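Local coordinates for protein glutathione synthetase-like effector 30 (Gpa-GSS30-apo) (PDB 5OET) that is a glutathione synthetase-like effector of a plant-parasitic nematode, probably related in function to the ATP-dependent ligases that make glutathione, at residues V246-G252 against K278-I284; A236-N242 against V307-V311. All blocks are in the same frame, centred on the assembly; numbering follows the deposited sequence.

Contact 1: V246-G252 against K278-I284; sequences VILFLHG and KCRFITI
Strand 246-251 runs parallel to strand 279-283, the two segment axes 4.7 Å apart at closest and at 25° to each other, with I247 beside C279, F249 beside F281 and H251 beside T283. Six backbone hydrogen bonds join them. I247, F249 and H251 donate to K278, R280 and I282, and their own carbonyls accept from R280, I282 and I284. The bond from I282 N to F249 O is close to straight at 3.0 Å. The last, from I284 N to H251 O, is more bent, with 139° at the hydrogen.

On one face of the sheet the rings of F249 and F281 form an offset stack, centroids 4.6 Å apart and planes 7° from parallel. Paired in register on the same face and with the same first torsion, CG anti to the carbonyl carbon, the two side chains lie side by side and point the same way. The F249 CB sits over the middle of the F281 ring, 3.7 Å from its centroid, as a CH-pi contact. C279 SG approaches F249 CE1 obliquely at 3.8 Å. The H251 ring is slid away from F281 and barely overlaps it, although NE2 comes to 3.8 Å from CE2 of F281.

The two strands and helix 259-270 form a beta-alpha-beta crossover unit. That helix covers the aromatic face, where R263 makes a cation-pi contact with F281.

On the other face, I282 CG2 meets L250 CD1 and also touches L248 CD1. Toward the start of both strands, R280 CG packs against V246 CB. R280 NH1 forms a salt bridge with E49 of the second subunit, and K278 NZ forms one with E244.

Contact 2: A236-N242 against V307-V311; sequences AWLEFGN and VVAVV
F240 has chi1 -168°, with CG anti to its own N, and chi2 81°; together these lay one ring face over A309. The A309 CA lies above the ring centre, 3.6 Å from the centroid and 13° off the normal, a CH-pi contact. The methyl of A309 stays at the CB side of the ring, near F240 CD2. At the far end of the ring, F240 CE2 touches V307 CG1 at 3.9 Å, and the two side chains cross at about a right angle.

This packs the end of helix 225-240 against strand 306-314 of a mixed sheet, within the part of the chain that matches the ATP-binding domain family of eukaryotic glutathione synthases. The strand turns a corner at A309, between V307 and V310. One turn earlier on the helix, A236 CB meets V310 CG2 at 3.8 Å. W237 CD1 approaches A309 CB obliquely at 3.9 Å, and its NE1 is hydrogen-bonded to the A245 carbonyl beyond the helix. No hydrogen bond joins the two segments. After F240 the chain leaves the helix at G241 with positive phi, and N242 lies at the margin of the contact, near V307.

Both contacts reach the same sheet, and their centres are about 13 Å apart. Strand 246-251 is the shared neighbour: it pairs with 279-283 on one edge and with 306-314 on the other. The second pairing joins the contacts directly. L248 N probably donates to V310 O and A309 N to V246 O, each pair 2.9 Å apart. V308 adds packing, with CG1 3.7 Å from L248 CB. Helix 225-240 of contact 2 is followed, after a short loop, by strand 246-251 of contact 1. Neither contact includes the magnesium ligands H406 and E426.

Contact 1: V246-G252 against K278-I284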
ATOM      1  N   VAL A 246     -25.158  10.744   3.036  1.00 47.31           N
ATOM      2  CA  VAL A 246     -23.857  10.112   3.231  1.00 46.59           C
ATOM      3  C   VAL A 246     -23.992   8.620   3.139  1.00 45.49           C
ATOM      4  O   VAL A 246     -25.065   8.072   3.334  1.00 47.13           O
ATOM      5  CB  VAL A 246     -23.241  10.405   4.638  1.00 47.55           C
ATOM      6  CG1 VAL A 246     -23.226  11.901   4.926  1.00 48.69           C
ATOM      7  CG2 VAL A 246     -23.950   9.639   5.779  1.00 46.89           C
ATOM      8  N   ILE A 247     -22.870   7.967   2.915  1.00 43.75           N
ATOM      9  CA  ILE A 247     -22.785   6.530   2.967  1.00 42.62           C
ATOM     10  C   ILE A 247     -22.111   6.128   4.291  1.00 42.57           C
ATOM     11  O   ILE A 247     -21.019   6.607   4.614  1.00 41.88           O
ATOM     12  CB  ILE A 247     -21.987   6.015   1.771  1.00 41.42           C
ATOM     13  CG1 ILE A 247     -22.770   6.257   0.484  1.00 41.60           C
ATOM     14  CG2 ILE A 247     -21.709   4.535   1.933  1.00 41.33           C
ATOM     15  CD1 ILE A 247     -21.920   6.116  -0.753  1.00 41.49           C
ATOM     16  N   LEU A 248     -22.757   5.234   5.040  1.00 41.85           N
ATOM     17  CA  LEU A 248     -22.267   4.834   6.343  1.00 41.87           C
ATOM     18  C   LEU A 248     -21.498   3.535   6.223  1.00 41.92           C
ATOM     19  O   LEU A 248     -22.012   2.559   5.660  1.00 41.87           O
ATOM     20  CB  LEU A 248     -23.431   4.654   7.294  1.00 43.16           C
ATOM     21  CG  LEU A 248     -23.140   4.652   8.793  1.00 43.58           C
ATOM     22  CD1 LEU A 248     -22.557   5.991   9.233  1.00 43.89           C
ATOM     23  CD2 LEU A 248     -24.439   4.365   9.547  1.00 44.68           C
ATOM     24  N   PHE A 249     -20.255   3.540   6.718  1.00 41.26           N
ATOM     25  CA  PHE A 249     -19.457   2.325   6.840  1.00 40.42           C
ATOM     26  C   PHE A 249     -19.515   1.964   8.314  1.00 42.07           C
ATOM     27  O   PHE A 249     -18.977   2.707   9.178  1.00 43.44           O
ATOM     28  CB  PHE A 249     -18.019   2.536   6.367  1.00 39.42           C
ATOM     29  CG  PHE A 249     -17.880   2.584   4.876  1.00 38.33           C
ATOM     30  CD1 PHE A 249     -18.390   3.645   4.147  1.00 38.89           C
ATOM     31  CD2 PHE A 249     -17.260   1.573   4.195  1.00 38.50           C
ATOM     32  CE1 PHE A 249     -18.271   3.705   2.759  1.00 38.49           C
ATOM     33  CE2 PHE A 249     -17.127   1.631   2.797  1.00 38.97           C
ATOM     34  CZ  PHE A 249     -17.651   2.696   2.078  1.00 38.02           C
ATOM     35  N   LEU A 250     -20.195   0.850   8.592  1.00 42.00           N
ATOM     36  CA  LEU A 250     -20.388   0.363   9.942  1.00 43.78           C
ATOM     37  C   LEU A 250     -19.410  -0.779  10.214  1.00 44.28           C
ATOM     38  O   LEU A 250     -19.460  -1.810   9.551  1.00 42.35           O
ATOM     39  CB  LEU A 250     -21.828  -0.109  10.082  1.00 45.04           C
ATOM     40  CG  LEU A 250     -22.489  -0.121  11.453  1.00 46.32           C
ATOM     41  CD1 LEU A 250     -22.386   1.230  12.133  1.00 48.16           C
ATOM     42  CD2 LEU A 250     -23.942  -0.505  11.276  1.00 47.08           C
ATOM     43  N   HIS A 251     -18.508  -0.571  11.179  1.00 45.14           N
ATOM     44  CA  HIS A 251     -17.469  -1.555  11.526  1.00 44.71           C
ATOM     45  C   HIS A 251     -17.651  -2.043  12.949  1.00 46.34           C
ATOM     46  O   HIS A 251     -18.362  -1.439  13.724  1.00 46.03           O
ATOM     47  CB  HIS A 251     -16.080  -0.937  11.343  1.00 42.45           C
ATOM     48  CG  HIS A 251     -15.694  -0.789   9.914  1.00 40.52           C
ATOM     49  ND1 HIS A 251     -14.923  -1.721   9.276  1.00 40.74           N
ATOM     50  CD2 HIS A 251     -16.029   0.130   8.976  1.00 40.59           C
ATOM     51  CE1 HIS A 251     -14.768  -1.373   8.012  1.00 39.92           C
ATOM     52  NE2 HIS A 251     -15.464  -0.277   7.791  1.00 39.53           N
ATOM     53  N   GLY A 252     -17.012  -3.167  13.262  1.00 48.64           N
ATOM     54  CA  GLY A 252     -17.012  -3.733  14.597  1.00 50.48           C
ATOM     55  C   GLY A 252     -16.091  -2.987  15.529  1.00 52.81           C
ATOM     56  O   GLY A 252     -16.352  -2.936  16.718  1.00 57.11           O
ATOM     57  N   LYS A 278     -19.644  11.854   0.655  1.00 59.64           N
ATOM     58  CA  LYS A 278     -19.091  11.678   1.985  1.00 59.01           C
ATOM     59  C   LYS A 278     -19.398  10.258   2.446  1.00 54.86           C
ATOM     60  O   LYS A 278     -20.518   9.775   2.331  1.00 55.15           O
ATOM     61  CB  LYS A 278     -19.630  12.712   2.972  1.00 62.44           C
ATOM     62  CG  LYS A 278     -19.203  14.146   2.675  1.00 65.94           C
ATOM     63  CD  LYS A 278     -20.136  15.175   3.343  1.00 70.09           C
ATOM     64  CE  LYS A 278     -21.463  15.342   2.610  1.00 71.04           C
ATOM     65  NZ  LYS A 278     -22.522  16.080   3.371  1.00 72.58           N
ATOM     66  N   CYS A 279     -18.362   9.601   2.926  1.00 50.74           N
ATOM     67  CA  CYS A 279     -18.438   8.288   3.499  1.00 49.73           C
ATOM     68  C   CYS A 279     -18.083   8.477   4.962  1.00 48.43           C
ATOM     69  O   CYS A 279     -17.048   9.055   5.256  1.00 50.32           O
ATOM     70  CB  CYS A 279     -17.412   7.369   2.815  1.00 49.29           C
ATOM     71  SG  CYS A 279     -17.775   7.025   1.060  1.00 49.15           S
ATOM     72  N   ARG A 280     -18.915   7.999   5.873  1.00 46.00           N
ATOM     73  CA  ARG A 280     -18.683   8.232   7.279  1.00 45.85           C
ATOM     74  C   ARG A 280     -18.397   6.925   7.988  1.00 43.50           C
ATOM     75  O   ARG A 280     -19.203   6.021   7.954  1.00 43.32           O
ATOM     76  CB  ARG A 280     -19.882   8.963   7.875  1.00 48.26           C
ATOM     77  CG  ARG A 280     -20.148  10.293   7.204  1.00 49.92           C
ATOM     78  CD  ARG A 280     -19.094  11.352   7.555  1.00 52.04           C
ATOM     79  NE  ARG A 280     -19.741  12.454   8.286  1.00 55.50           N
ATOM     80  CZ  ARG A 280     -19.674  12.687   9.599  1.00 57.74           C
ATOM     81  NH1 ARG A 280     -18.946  11.945  10.424  1.00 57.84           N
ATOM     82  NH2 ARG A 280     -20.358  13.697  10.098  1.00 61.30           N
ATOM     83  N   PHE A 281     -17.224   6.826   8.602  1.00 43.10           N
ATOM     84  CA  PHE A 281     -16.774   5.600   9.271  1.00 42.25           C
ATOM     85  C   PHE A 281     -17.096   5.657  10.746  1.00 43.87           C
ATOM     86  O   PHE A 281     -16.542   6.488  11.458  1.00 42.98           O
ATOM     87  CB  PHE A 281     -15.284   5.377   9.076  1.00 40.50           C
ATOM     88  CG  PHE A 281     -14.964   4.796   7.752  1.00 40.01           C
ATOM     89  CD1 PHE A 281     -15.224   5.520   6.590  1.00 39.43           C
ATOM     90  CD2 PHE A 281     -14.453   3.511   7.644  1.00 39.59           C
ATOM     91  CE1 PHE A 281     -14.956   4.985   5.355  1.00 38.48           C
ATOM     92  CE2 PHE A 281     -14.178   2.972   6.407  1.00 38.29           C
ATOM     93  CZ  PHE A 281     -14.429   3.712   5.258  1.00 38.37           C
ATOM     94  N   ILE A 282     -17.979   4.756  11.179  1.00 45.25           N
ATOM     95  CA  ILE A 282     -18.474   4.711  12.550  1.00 47.00           C
ATOM     96  C   ILE A 282     -18.376   3.258  13.054  1.00 46.16           C
ATOM     97  O   ILE A 282     -18.604   2.333  12.272  1.00 47.10           O
ATOM     98  CB  ILE A 282     -19.929   5.301  12.594  1.00 48.21           C
ATOM     99  CG1 ILE A 282     -20.252   5.869  13.958  1.00 50.17           C
ATOM    100  CG2 ILE A 282     -21.005   4.282  12.206  1.00 47.98           C
ATOM    101  CD1 ILE A 282     -21.661   6.415  14.050  1.00 51.81           C
ATOM    102  N   THR A 283     -18.015   3.036  14.318  1.00 46.50           N
ATOM    103  CA  THR A 283     -18.178   1.704  14.888  1.00 48.32           C
ATOM    104  C   THR A 283     -19.603   1.544  15.331  1.00 51.08           C
ATOM    105  O   THR A 283     -20.327   2.522  15.484  1.00 53.92           O
ATOM    106  CB  THR A 283     -17.316   1.390  16.116  1.00 48.97           C
ATOM    107  OG1 THR A 283     -17.719   2.196  17.217  1.00 50.66           O
ATOM    108  CG2 THR A 283     -15.877   1.601  15.835  1.00 49.53           C
ATOM    109  N   ILE A 284     -19.986   0.293  15.560  1.00 52.54           N
ATOM    110  CA  ILE A 284     -21.316  -0.034  16.039  1.00 53.45           C
ATOM    111  C   ILE A 284     -21.553   0.418  17.485  1.00 54.10           C
ATOM    112  O   ILE A 284     -22.684   0.741  17.822  1.00 54.70           O
ATOM    113  CB  ILE A 284     -21.634  -1.536  15.829  1.00 53.42           C
ATOM    114  CG1 ILE A 284     -23.154  -1.761  15.838  1.00 54.24           C
ATOM    115  CG2 ILE A 284     -20.926  -2.410  16.855  1.00 53.46           C
ATOM    116  CD1 ILE A 284     -23.549  -3.158  15.473  1.00 53.64           C
TER

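Contact 2: A236-N242 against V307-V311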
ATOM      1  N   ALA A 236     -26.167   2.786  -5.650  1.00 44.65           N
ATOM      2  CA  ALA A 236     -27.100   2.781  -4.511  1.00 45.58           C
ATOM      3  C   ALA A 236     -27.374   4.194  -3.979  1.00 47.37           C
ATOM      4  O   ALA A 236     -28.528   4.570  -3.728  1.00 48.66           O
ATOM      5  CB  ALA A 236     -26.599   1.882  -3.394  1.00 43.76           C
ATOM      6  N   TRP A 237     -26.312   4.970  -3.815  1.00 48.23           N
ATOM      7  CA  TRP A 237     -26.425   6.359  -3.409  1.00 50.08           C
ATOM      8  C   TRP A 237     -27.342   7.119  -4.366  1.00 52.24           C
ATOM      9  O   TRP A 237     -28.252   7.806  -3.928  1.00 54.19           O
ATOM     10  CB  TRP A 237     -25.040   6.990  -3.389  1.00 50.54           C
ATOM     11  CG  TRP A 237     -25.006   8.358  -2.865  1.00 52.55           C
ATOM     12  CD1 TRP A 237     -25.046   8.739  -1.558  1.00 52.43           C
ATOM     13  CD2 TRP A 237     -24.913   9.555  -3.634  1.00 54.66           C
ATOM     14  NE1 TRP A 237     -24.979  10.104  -1.468  1.00 54.22           N
ATOM     15  CE2 TRP A 237     -24.890  10.628  -2.731  1.00 55.16           C
ATOM     16  CE3 TRP A 237     -24.841   9.824  -5.004  1.00 55.39           C
ATOM     17  CZ2 TRP A 237     -24.807  11.947  -3.153  1.00 56.80           C
ATOM     18  CZ3 TRP A 237     -24.750  11.127  -5.418  1.00 56.65           C
ATOM     19  CH2 TRP A 237     -24.735  12.175  -4.499  1.00 57.43           C
ATOM     20  N   LEU A 238     -27.123   6.963  -5.671  1.00 53.57           N
ATOM     21  CA  LEU A 238     -28.002   7.573  -6.667  1.00 55.39           C
ATOM     22  C   LEU A 238     -29.466   7.131  -6.568  1.00 56.79           C
ATOM     23  O   LEU A 238     -30.354   7.966  -6.711  1.00 59.20           O
ATOM     24  CB  LEU A 238     -27.500   7.309  -8.083  1.00 56.50           C
ATOM     25  CG  LEU A 238     -26.220   7.991  -8.555  1.00 57.38           C
ATOM     26  CD1 LEU A 238     -25.885   7.499  -9.962  1.00 58.48           C
ATOM     27  CD2 LEU A 238     -26.378   9.504  -8.540  1.00 58.85           C
ATOM     28  N   GLU A 239     -29.728   5.843  -6.331  1.00 56.58           N
ATOM     29  CA  GLU A 239     -31.117   5.379  -6.177  1.00 57.30           C
ATOM     30  C   GLU A 239     -31.815   5.982  -4.950  1.00 54.36           C
ATOM     31  O   GLU A 239     -33.023   6.099  -4.932  1.00 53.60           O
ATOM     32  CB  GLU A 239     -31.238   3.854  -6.093  1.00 61.17           C
ATOM     33  CG  GLU A 239     -30.566   2.999  -7.176  1.00 66.30           C
ATOM     34  CD  GLU A 239     -30.477   3.609  -8.589  1.00 73.03           C
ATOM     35  OE1 GLU A 239     -31.528   4.001  -9.180  1.00 78.19           O
ATOM     36  OE2 GLU A 239     -29.333   3.669  -9.131  1.00 74.61           O
ATOM     37  N   PHE A 240     -31.056   6.335  -3.921  1.00 52.05           N
ATOM     38  CA  PHE A 240     -31.609   7.027  -2.752  1.00 52.09           C
ATOM     39  C   PHE A 240     -31.993   8.486  -3.080  1.00 52.85           C
ATOM     40  O   PHE A 240     -32.990   8.994  -2.576  1.00 52.16           O
ATOM     41  CB  PHE A 240     -30.629   6.977  -1.580  1.00 50.21           C
ATOM     42  CG  PHE A 240     -31.226   7.398  -0.277  1.00 49.51           C
ATOM     43  CD1 PHE A 240     -31.988   6.515   0.464  1.00 48.44           C
ATOM     44  CD2 PHE A 240     -31.034   8.692   0.205  1.00 50.07           C
ATOM     45  CE1 PHE A 240     -32.556   6.923   1.661  1.00 49.46           C
ATOM     46  CE2 PHE A 240     -31.598   9.095   1.412  1.00 49.76           C
ATOM     47  CZ  PHE A 240     -32.357   8.215   2.140  1.00 49.64           C
ATOM     48  N   GLY A 241     -31.178   9.144  -3.900  1.00 53.50           N
ATOM     49  CA  GLY A 241     -31.564  10.388  -4.555  1.00 55.29           C
ATOM     50  C   GLY A 241     -31.565  11.636  -3.687  1.00 56.07           C
ATOM     51  O   GLY A 241     -32.410  12.513  -3.877  1.00 58.57           O
ATOM     52  N   ASN A 242     -30.611  11.717  -2.764  1.00 54.44           N
ATOM     53  CA  ASN A 242     -30.433  12.863  -1.877  1.00 54.53           C
ATOM     54  C   ASN A 242     -28.980  13.307  -1.983  1.00 53.68           C
ATOM     55  O   ASN A 242     -28.093  12.598  -1.513  1.00 52.67           O
ATOM     56  CB  ASN A 242     -30.756  12.437  -0.447  1.00 54.19           C
ATOM     57  CG  ASN A 242     -30.777  13.595   0.555  1.00 55.08           C
ATOM     58  OD1 ASN A 242     -29.871  14.440   0.608  1.00 54.50           O
ATOM     59  ND2 ASN A 242     -31.798  13.592   1.400  1.00 55.02           N
ATOM     60  N   VAL A 307     -28.387  12.702   6.648  1.00 49.47           N
ATOM     61  CA  VAL A 307     -29.207  11.602   6.202  1.00 47.61           C
ATOM     62  C   VAL A 307     -28.261  10.549   5.624  1.00 45.50           C
ATOM     63  O   VAL A 307     -27.240  10.863   5.031  1.00 44.67           O
ATOM     64  CB  VAL A 307     -30.298  12.069   5.214  1.00 48.24           C
ATOM     65  CG1 VAL A 307     -31.223  10.922   4.838  1.00 47.65           C
ATOM     66  CG2 VAL A 307     -31.135  13.186   5.846  1.00 49.48           C
ATOM     67  N   VAL A 308     -28.565   9.286   5.884  1.00 45.02           N
ATOM     68  CA  VAL A 308     -27.716   8.184   5.464  1.00 43.31           C
ATOM     69  C   VAL A 308     -28.467   7.483   4.354  1.00 43.05           C
ATOM     70  O   VAL A 308     -29.562   6.971   4.583  1.00 44.09           O
ATOM     71  CB  VAL A 308     -27.439   7.208   6.620  1.00 42.77           C
ATOM     72  CG1 VAL A 308     -26.654   6.006   6.133  1.00 42.43           C
ATOM     73  CG2 VAL A 308     -26.678   7.886   7.742  1.00 43.13           C
ATOM     74  N   ALA A 309     -27.879   7.481   3.161  1.00 42.58           N
ATOM     75  CA  ALA A 309     -28.467   6.854   1.976  1.00 42.42           C
ATOM     76  C   ALA A 309     -28.236   5.337   1.946  1.00 42.39           C
ATOM     77  O   ALA A 309     -29.132   4.572   1.577  1.00 44.26           O
ATOM     78  CB  ALA A 309     -27.913   7.488   0.712  1.00 42.11           C
ATOM     79  N   VAL A 310     -27.029   4.913   2.322  1.00 41.37           N
ATOM     80  CA  VAL A 310     -26.604   3.524   2.270  1.00 40.21           C
ATOM     81  C   VAL A 310     -25.941   3.171   3.578  1.00 40.19           C
ATOM     82  O   VAL A 310     -25.068   3.896   4.015  1.00 39.73           O
ATOM     83  CB  VAL A 310     -25.554   3.324   1.168  1.00 39.71           C
ATOM     84  CG1 VAL A 310     -25.161   1.849   1.039  1.00 39.47           C
ATOM     85  CG2 VAL A 310     -26.062   3.875  -0.148  1.00 40.30           C
ATOM     86  N   VAL A 311     -26.331   2.061   4.190  1.00 41.73           N
ATOM     87  CA  VAL A 311     -25.568   1.527   5.319  1.00 43.45           C
ATOM     88  C   VAL A 311     -24.751   0.333   4.844  1.00 44.53           C
ATOM     89  O   VAL A 311     -25.276  -0.752   4.632  1.00 44.91           O
ATOM     90  CB  VAL A 311     -26.437   1.154   6.520  1.00 43.55           C
ATOM     91  CG1 VAL A 311     -25.570   0.584   7.638  1.00 43.80           C
ATOM     92  CG2 VAL A 311     -27.139   2.383   7.039  1.00 45.15           C
TER